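Local coordinates for putative calcium-regulated periplasmic protein (Bacteroides thetaiotaomicron, PDB 3DB7) that binds calcium ions and is probably a calcium-regulated periplasmic protein of the PepSY-like family, its exact role not established, at residues Q23-S28 and V46-G51; A79-Y84 and L114-K119. All blocks are in the same frame, centred on the assembly; numbering follows the deposited sequence.

Contact 1 (Q23-S28 and V46-G51)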
ATOM      1  N   GLN A  23      14.145  17.067  12.207  1.00 11.41           N
ATOM      2  CA  GLN A  23      13.649  16.469  13.453  1.00 10.83           C
ATOM      3  C   GLN A  23      13.994  15.001  13.528  1.00 11.10           C
ATOM      4  O   GLN A  23      14.490  14.496  14.561  1.00 12.60           O
ATOM      5  CB  GLN A  23      12.155  16.643  13.598  1.00 12.61           C
ATOM      6  CG  GLN A  23      11.595  16.073  14.915  1.00 15.97           C
ATOM      7  CD  GLN A  23      12.241  16.708  16.121  1.00 23.06           C
ATOM      8  OE1 GLN A  23      12.482  17.919  16.136  1.00 32.49           O
ATOM      9  NE2 GLN A  23      12.567  15.886  17.129  1.00 31.36           N
ATOM     10  N   HIS A  24      13.720  14.282  12.446  1.00  8.98           N
ATOM     11  CA  HIS A  24      13.730  12.801  12.525  1.00 10.41           C
ATOM     12  C   HIS A  24      14.836  12.132  11.770  1.00 10.66           C
ATOM     13  O   HIS A  24      15.086  10.940  11.999  1.00 12.47           O
ATOM     14  CB  HIS A  24      12.431  12.213  12.012  1.00 10.30           C
ATOM     15  CG  HIS A  24      11.237  12.686  12.758  1.00  8.96           C
ATOM     16  ND1 HIS A  24      10.975  12.316  14.058  1.00 12.54           N
ATOM     17  CD2 HIS A  24      10.245  13.532  12.386  1.00 12.86           C
ATOM     18  CE1 HIS A  24       9.886  12.951  14.472  1.00 15.33           C
ATOM     19  NE2 HIS A  24       9.391  13.658  13.455  1.00 12.32           N
ATOM     20  N   PHE A  25      15.520  12.879  10.915  1.00 10.47           N
ATOM     21  CA  PHE A  25      16.563  12.296  10.061  1.00 11.61           C
ATOM     22  C   PHE A  25      17.881  13.067  10.145  1.00 14.03           C
ATOM     23  O   PHE A  25      18.643  13.176   9.170  1.00 13.33           O
ATOM     24  CB  PHE A  25      16.029  12.210   8.633  1.00 11.97           C
ATOM     25  CG  PHE A  25      14.943  11.194   8.501  1.00 11.24           C
ATOM     26  CD1 PHE A  25      15.273   9.870   8.259  1.00 14.72           C
ATOM     27  CD2 PHE A  25      13.617  11.537   8.635  1.00 11.67           C
ATOM     28  CE1 PHE A  25      14.287   8.909   8.151  1.00 18.12           C
ATOM     29  CE2 PHE A  25      12.650  10.566   8.553  1.00 12.54           C
ATOM     30  CZ  PHE A  25      12.981   9.266   8.309  1.00 12.94           C
ATOM     31  N   SER A  26      18.154  13.572  11.350  1.00 14.87           N
ATOM     32  CA  SER A  26      19.305  14.451  11.569  1.00 21.05           C
ATOM     33  C   SER A  26      20.611  13.716  11.252  1.00 21.08           C
ATOM     34  O   SER A  26      21.580  14.362  10.833  1.00 26.03           O
ATOM     35  CB  SER A  26      19.349  15.005  13.026  1.00 17.31           C
ATOM     36  OG  SER A  26      19.287  13.965  13.989  1.00 26.73           O
ATOM     37  N   ASP A  27      20.585  12.390  11.352  1.00 22.93           N
ATOM     38  CA  ASP A  27      21.799  11.560  11.262  1.00 27.44           C
ATOM     39  C   ASP A  27      21.949  10.988   9.881  1.00 26.03           C
ATOM     40  O   ASP A  27      22.877  10.217   9.615  1.00 27.28           O
ATOM     41  CB  ASP A  27      21.756  10.388  12.250  1.00 28.19           C
ATOM     42  N   SER A  28      21.018  11.343   9.005  1.00 18.75           N
ATOM     43  CA  SER A  28      21.033  10.807   7.631  1.00 16.55           C
ATOM     44  C   SER A  28      21.515  11.923   6.722  1.00 17.02           C
ATOM     45  O   SER A  28      21.536  13.081   7.113  1.00 18.72           O
ATOM     46  CB  SER A  28      19.641  10.315   7.227  1.00 18.32           C
ATOM     47  OG  SER A  28      19.198   9.195   7.985  1.00 17.93           O
ATOM     48  N   VAL A  46      12.260  13.052  -0.755  0.50  9.93           N
ATOM     49  CA  VAL A  46      13.679  13.129  -0.388  0.50 11.03           C
ATOM     50  C   VAL A  46      14.204  11.741  -0.139  0.50  9.71           C
ATOM     51  O   VAL A  46      13.606  10.997   0.622  0.50  8.09           O
ATOM     52  CB  VAL A  46      13.882  14.078   0.845  0.50 11.62           C
ATOM     53  CG1 VAL A  46      13.220  13.520   2.128  0.50  9.58           C
ATOM     54  CG2 VAL A  46      15.373  14.414   1.081  0.50 13.09           C
ATOM     55  N   ILE A  47      15.284  11.364  -0.836  1.00 10.11           N
ATOM     56  CA  ILE A  47      15.933  10.067  -0.691  1.00  9.25           C
ATOM     57  C   ILE A  47      17.255  10.318   0.023  1.00  9.31           C
ATOM     58  O   ILE A  47      18.025  11.220  -0.334  1.00  8.88           O
ATOM     59  CB  ILE A  47      16.193   9.360  -2.073  1.00 13.58           C
ATOM     60  CG1 ILE A  47      14.901   9.269  -2.882  1.00 19.70           C
ATOM     61  CG2 ILE A  47      16.856   7.991  -1.861  1.00 14.18           C
ATOM     62  CD1 ILE A  47      14.457  10.565  -3.441  1.00 26.20           C
ATOM     63  N   PHE A  48      17.556   9.495   1.015  1.00  9.01           N
ATOM     64  CA  PHE A  48      18.768   9.633   1.810  1.00  8.63           C
ATOM     65  C   PHE A  48      19.839   8.710   1.224  1.00  9.15           C
ATOM     66  O   PHE A  48      19.529   7.824   0.408  1.00  9.65           O
ATOM     67  CB  PHE A  48      18.441   9.280   3.243  1.00 10.06           C
ATOM     68  CG  PHE A  48      17.496  10.237   3.880  1.00 10.94           C
ATOM     69  CD1 PHE A  48      17.911  11.529   4.253  1.00 10.51           C
ATOM     70  CD2 PHE A  48      16.180   9.866   4.125  1.00 12.65           C
ATOM     71  CE1 PHE A  48      17.016  12.415   4.847  1.00 11.75           C
ATOM     72  CE2 PHE A  48      15.301  10.775   4.747  1.00 13.48           C
ATOM     73  CZ  PHE A  48      15.699  12.030   5.076  1.00 12.62           C
ATOM     74  N   THR A  49      21.082   8.935   1.614  1.00  9.94           N
ATOM     75  CA  THR A  49      22.181   8.169   1.025  1.00  8.98           C
ATOM     76  C   THR A  49      22.142   6.682   1.413  1.00  8.90           C
ATOM     77  O   THR A  49      22.835   5.865   0.812  1.00 11.18           O
ATOM     78  CB  THR A  49      23.522   8.792   1.426  1.00  9.44           C
ATOM     79  OG1 THR A  49      23.618   8.832   2.858  1.00 13.40           O
ATOM     80  CG2 THR A  49      23.676  10.207   0.834  1.00  9.95           C
ATOM     81  N   ASN A  50      21.364   6.338   2.424  1.00  8.75           N
ATOM     82  CA  ASN A  50      21.137   4.948   2.790  1.00 10.81           C
ATOM     83  C   ASN A  50      19.958   4.299   2.084  1.00  8.62           C
ATOM     84  O   ASN A  50      19.626   3.141   2.377  1.00  9.88           O
ATOM     85  CB  ASN A  50      20.974   4.740   4.310  1.00 11.25           C
ATOM     86  CG  ASN A  50      19.779   5.456   4.866  1.00 12.69           C
ATOM     87  OD1 ASN A  50      18.935   5.965   4.116  1.00 11.27           O
ATOM     88  ND2 ASN A  50      19.706   5.505   6.214  1.00 14.36           N
ATOM     89  N   GLY A  51      19.323   5.030   1.164  1.00  9.07           N
ATOM     90  CA  GLY A  51      18.213   4.490   0.381  1.00  9.07           C
ATOM     91  C   GLY A  51      16.833   4.716   0.973  1.00 10.83           C
ATOM     92  O   GLY A  51      15.829   4.489   0.331  1.00 11.43           O
TER
HETATM   93  O   HOH W   1      17.553   7.133   7.433  1.00 16.58           O
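The rings of Phe25 and Phe48 lie nearly parallel, their planes at 16°, but are displaced along those planes, with little of one ring over the other. CE2 of Phe48 stands 3.6 Å above one face of the Phe25 ring, near the periphery, and the centroids are 4.8 Å apart. At the edge of the Phe25 ring, near its plane, sit Ser28 OG and a bound water. The turn that leaves helix 15-24 packs here against the end of strand 41-48 in the antiparallel sheet of a PepSY-like protein; Phe25 lies where the chain leaves the helix.

Two carbons of the first segment meet the Phe48 ring obliquely. CB of Phe25 lies 3.6 Å from Phe48 CZ, and CB of Ser28 comes just as close to Phe48 CD1. A type I turn from Phe25 to Ser28, closed by a bond from Ser28 N to Phe25 O, folds the chain back so that both residues can reach one ring. In Phe48, CG is anti to the carbonyl carbon (chi1 -66°), which carries the ring off the strand end toward that turn. Phenylalanine suits both places, since its flat, apolar ring fills buried ground that Val30, Val54, Phe20 and Cys67 also line.

Toward Asn50 the contact turns polar, and small hydrophilic residues replace the rings. A second type I turn, Phe48 to Gly51, brings Asn50 round to face Ser28; Gly51 takes a positive phi of 91°, a conformation glycine adopts easily. Asn50 divides its amide: OD1 accepts from Asn52 N, while ND2 donates to the water at 3.0 Å, and that same water lies 2.7 Å from Ser28 OG.

Contact 2 (A79-Y84 and L114-K119); sequences AAIQKY and LKFDLK
Leu114 opens the strand's side of the contact by setting its CD1 methyl 4.0 Å from CD2 of Tyr84. The leucine is buried, and its branched end meets the tyrosine ring obliquely. Lys115 follows with its CB turned to the other face of the sheet, where a long side chain with a charged end is suited to partly exposed ground.

Phe116 makes the largest share of the contact. Over one face of its ring, almost exactly above the centre, stands Ile81 CG1, a CH-pi contact of 3.8 Å to the centroid and only 10° off the ring normal. CD1, at the end of that branch, lies 3.8 Å from Phe116 CD1, and the other branch, CG2, lies 3.9 Å from Phe116 CE1. A beta-branched residue suits this place because several of its carbons can cover a flat ring at once. At the edge of the phenylalanine waits Tyr84. Its CG, anti to the backbone N (chi1 -170°), places the ring so that Phe116 points its edge at the tyrosine face, in an offset edge-to-face pair with planes at 78° and centroids 5.7 Å apart.

Beyond Phe116 the strand gives way to a turn. Asp117 steadies it: its OD1 accepts from Asn121 N and, weakly, from Lys119 N.

Helix 79-88 lies on the sheet; the axes of its 79-84 part and of strand 114-117 approach to 10.6 Å and run roughly antiparallel. Ile81 leans also on Tyr104 and Val106 of strand 103-108, while Tyr84 reaches Leu122 and Ile125 of strand 122-126 and packs on Gly1 of the second subunit.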
ATOM      1  N   ALA A  79       1.061   6.506  18.786  1.00  8.54           N
ATOM      2  CA  ALA A  79       1.262   5.633  19.927  1.00  7.02           C
ATOM      3  C   ALA A  79       0.403   4.394  19.875  1.00  8.06           C
ATOM      4  O   ALA A  79       0.844   3.301  20.231  1.00  8.41           O
ATOM      5  CB  ALA A  79       1.004   6.411  21.256  1.00  9.18           C
ATOM      6  N   ALA A  80      -0.835   4.519  19.429  1.00 10.38           N
ATOM      7  CA  ALA A  80      -1.719   3.353  19.453  1.00 10.16           C
ATOM      8  C   ALA A  80      -1.235   2.313  18.445  1.00  9.57           C
ATOM      9  O   ALA A  80      -1.316   1.111  18.666  1.00 10.92           O
ATOM     10  CB  ALA A  80      -3.182   3.712  19.102  1.00 10.67           C
ATOM     11  N   ILE A  81      -0.640   2.786  17.351  1.00 10.59           N
ATOM     12  CA  ILE A  81      -0.140   1.846  16.323  1.00  9.19           C
ATOM     13  C   ILE A  81       1.159   1.176  16.844  1.00  9.21           C
ATOM     14  O   ILE A  81       1.366  -0.023  16.734  1.00  9.05           O
ATOM     15  CB  ILE A  81       0.090   2.546  14.997  1.00 11.68           C
ATOM     16  CG1 ILE A  81      -1.270   2.943  14.402  1.00 10.76           C
ATOM     17  CG2 ILE A  81       0.895   1.678  14.020  1.00 11.24           C
ATOM     18  CD1 ILE A  81      -1.225   3.778  13.072  1.00 13.52           C
ATOM     19  N   GLN A  82       2.009   1.962  17.500  1.00  8.96           N
ATOM     20  CA  GLN A  82       3.266   1.450  18.065  1.00  9.91           C
ATOM     21  C   GLN A  82       2.983   0.383  19.123  1.00  9.56           C
ATOM     22  O   GLN A  82       3.633  -0.652  19.217  1.00  9.24           O
ATOM     23  CB  GLN A  82       4.083   2.609  18.609  1.00 10.48           C
ATOM     24  CG  GLN A  82       5.326   2.190  19.355  1.00 10.54           C
ATOM     25  CD  GLN A  82       6.400   1.539  18.501  1.00 10.05           C
ATOM     26  OE1 GLN A  82       6.201   1.265  17.295  1.00 12.16           O
ATOM     27  NE2 GLN A  82       7.546   1.257  19.127  1.00  9.01           N
ATOM     28  N   LYS A  83       1.930   0.609  19.912  1.00  7.47           N
ATOM     29  CA  LYS A  83       1.553  -0.350  20.915  1.00  8.30           C
ATOM     30  C   LYS A  83       1.018  -1.605  20.269  1.00  7.57           C
ATOM     31  O   LYS A  83       1.393  -2.674  20.693  1.00  8.67           O
ATOM     32  CB  LYS A  83       0.530   0.190  21.914  1.00  9.65           C
ATOM     33  CG  LYS A  83       0.169  -0.811  22.985  1.00  8.41           C
ATOM     34  CD  LYS A  83      -0.607  -0.236  24.112  1.00  8.57           C
ATOM     35  CE  LYS A  83      -1.077  -1.291  25.043  1.00 10.66           C
ATOM     36  NZ  LYS A  83      -1.843  -0.739  26.254  1.00  8.56           N
ATOM     37  N   TYR A  84       0.172  -1.491  19.231  1.00  7.84           N
ATOM     38  CA  TYR A  84      -0.330  -2.682  18.553  1.00  8.78           C
ATOM     39  C   TYR A  84       0.831  -3.515  17.991  1.00  8.37           C
ATOM     40  O   TYR A  84       0.866  -4.741  18.108  1.00  8.50           O
ATOM     41  CB  TYR A  84      -1.332  -2.286  17.409  1.00  9.57           C
ATOM     42  CG  TYR A  84      -2.047  -3.449  16.834  1.00  9.48           C
ATOM     43  CD1 TYR A  84      -3.210  -3.868  17.396  1.00 10.05           C
ATOM     44  CD2 TYR A  84      -1.477  -4.204  15.807  1.00 11.69           C
ATOM     45  CE1 TYR A  84      -3.828  -5.008  16.965  1.00 10.32           C
ATOM     46  CE2 TYR A  84      -2.122  -5.305  15.355  1.00 11.79           C
ATOM     47  CZ  TYR A  84      -3.293  -5.708  15.949  1.00 11.91           C
ATOM     48  OH  TYR A  84      -3.930  -6.893  15.567  1.00 14.17           O
ATOM     49  N   LEU A 114      -0.282  -3.806   7.947  1.00  8.35           N
ATOM     50  CA  LEU A 114      -1.432  -3.495   8.766  1.00  8.88           C
ATOM     51  C   LEU A 114      -2.020  -2.190   8.305  1.00  9.71           C
ATOM     52  O   LEU A 114      -1.286  -1.321   7.856  1.00 11.66           O
ATOM     53  CB  LEU A 114      -0.979  -3.314  10.229  1.00  9.82           C
ATOM     54  CG  LEU A 114      -0.172  -4.444  10.880  1.00 12.18           C
ATOM     55  CD1 LEU A 114       0.308  -3.995  12.244  1.00 14.04           C
ATOM     56  CD2 LEU A 114      -0.982  -5.724  10.930  1.00 12.54           C
ATOM     57  N   LYS A 115      -3.320  -2.067   8.368  1.00  8.15           N
ATOM     58  CA  LYS A 115      -3.996  -0.792   8.099  1.00  9.06           C
ATOM     59  C   LYS A 115      -4.845  -0.446   9.285  1.00  8.29           C
ATOM     60  O   LYS A 115      -5.497  -1.303   9.883  1.00  8.73           O
ATOM     61  CB  LYS A 115      -4.848  -0.914   6.842  1.00  9.94           C
ATOM     62  CG  LYS A 115      -4.018  -1.029   5.574  1.00 15.46           C
ATOM     63  CD  LYS A 115      -4.872  -1.206   4.287  1.00 19.08           C
ATOM     64  CE  LYS A 115      -5.705  -0.037   4.021  1.00 22.19           C
ATOM     65  NZ  LYS A 115      -6.515  -0.204   2.701  1.00 23.02           N
ATOM     66  N   PHE A 116      -4.873   0.845   9.576  1.00  8.04           N
ATOM     67  CA  PHE A 116      -5.649   1.402  10.704  1.00  8.12           C
ATOM     68  C   PHE A 116      -6.464   2.583  10.166  1.00  8.23           C
ATOM     69  O   PHE A 116      -5.968   3.363   9.313  1.00  8.80           O
ATOM     70  CB  PHE A 116      -4.742   1.899  11.812  1.00  9.06           C
ATOM     71  CG  PHE A 116      -3.871   0.851  12.378  1.00  9.90           C
ATOM     72  CD1 PHE A 116      -2.666   0.511  11.761  1.00  8.46           C
ATOM     73  CD2 PHE A 116      -4.231   0.201  13.556  1.00  9.18           C
ATOM     74  CE1 PHE A 116      -1.853  -0.474  12.306  1.00 12.41           C
ATOM     75  CE2 PHE A 116      -3.409  -0.754  14.107  1.00 11.37           C
ATOM     76  CZ  PHE A 116      -2.235  -1.096  13.490  1.00 12.37           C
ATOM     77  N   ASP A 117      -7.650   2.800  10.701  1.00  9.12           N
ATOM     78  CA  ASP A 117      -8.345   4.046  10.411  1.00  8.97           C
ATOM     79  C   ASP A 117      -7.684   5.176  11.204  1.00  9.95           C
ATOM     80  O   ASP A 117      -6.702   4.983  11.933  1.00  9.93           O
ATOM     81  CB  ASP A 117      -9.881   3.900  10.620  1.00  9.42           C
ATOM     82  CG  ASP A 117     -10.293   3.796  12.088  1.00 13.70           C
ATOM     83  OD1 ASP A 117      -9.466   4.073  12.986  1.00 12.44           O
ATOM     84  OD2 ASP A 117     -11.477   3.394  12.333  1.00 12.83           O
ATOM     85  N   LEU A 118      -8.203   6.379  11.010  1.00 10.39           N
ATOM     86  CA  LEU A 118      -7.555   7.553  11.593  1.00  9.01           C
ATOM     87  C   LEU A 118      -7.777   7.633  13.097  1.00 11.38           C
ATOM     88  O   LEU A 118      -7.146   8.483  13.776  1.00 14.18           O
ATOM     89  CB  LEU A 118      -7.956   8.850  10.842  1.00 13.38           C
ATOM     90  CG  LEU A 118      -7.429   8.973   9.403  1.00 14.74           C
ATOM     91  CD1 LEU A 118      -7.684  10.399   8.831  1.00 19.78           C
ATOM     92  CD2 LEU A 118      -5.978   8.629   9.310  1.00 18.91           C
ATOM     93  N   LYS A 119      -8.660   6.791  13.619  0.60 12.04           N
ATOM     94  CA  LYS A 119      -8.824   6.665  15.055  0.60 11.27           C
ATOM     95  C   LYS A 119      -8.065   5.451  15.591  0.60 14.00           C
ATOM     96  O   LYS A 119      -8.267   5.021  16.712  0.60 16.24           O
ATOM     97  CB  LYS A 119     -10.309   6.613  15.428  0.60 12.89           C
ATOM     98  CG  LYS A 119     -11.050   7.894  15.049  0.60 19.96           C
ATOM     99  CD  LYS A 119     -12.548   7.690  15.040  0.60 23.76           C
ATOM    100  CE  LYS A 119     -13.302   8.893  14.447  0.60 27.37           C
ATOM    101  NZ  LYS A 119     -14.640   8.464  13.951  0.60 32.26           N
TER

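Overall arrangement
Contacts 1 and 2 are formed on one antiparallel sheet, on opposite sides of the chain's centre. Their centres are 24 Å apart and their nearest atoms about 12 Å, so they do not touch. Contact 1 comes wholly first in sequence. Each joins a helix, or the turn just after it, to a strand. Both lie some way from bound calcium: the Phe48 side chain is about 13 Å from an ion and that of Leu114 about 9 Å. Glu36, Glu45, Glu55 and Glu64 bind calcium on the strands, and Phe48 lies about 9 Å, side chain to side chain, from Glu45. The side chain of Leu114 is about 7 Å from that of Glu105, another calcium ligand observed for this protein.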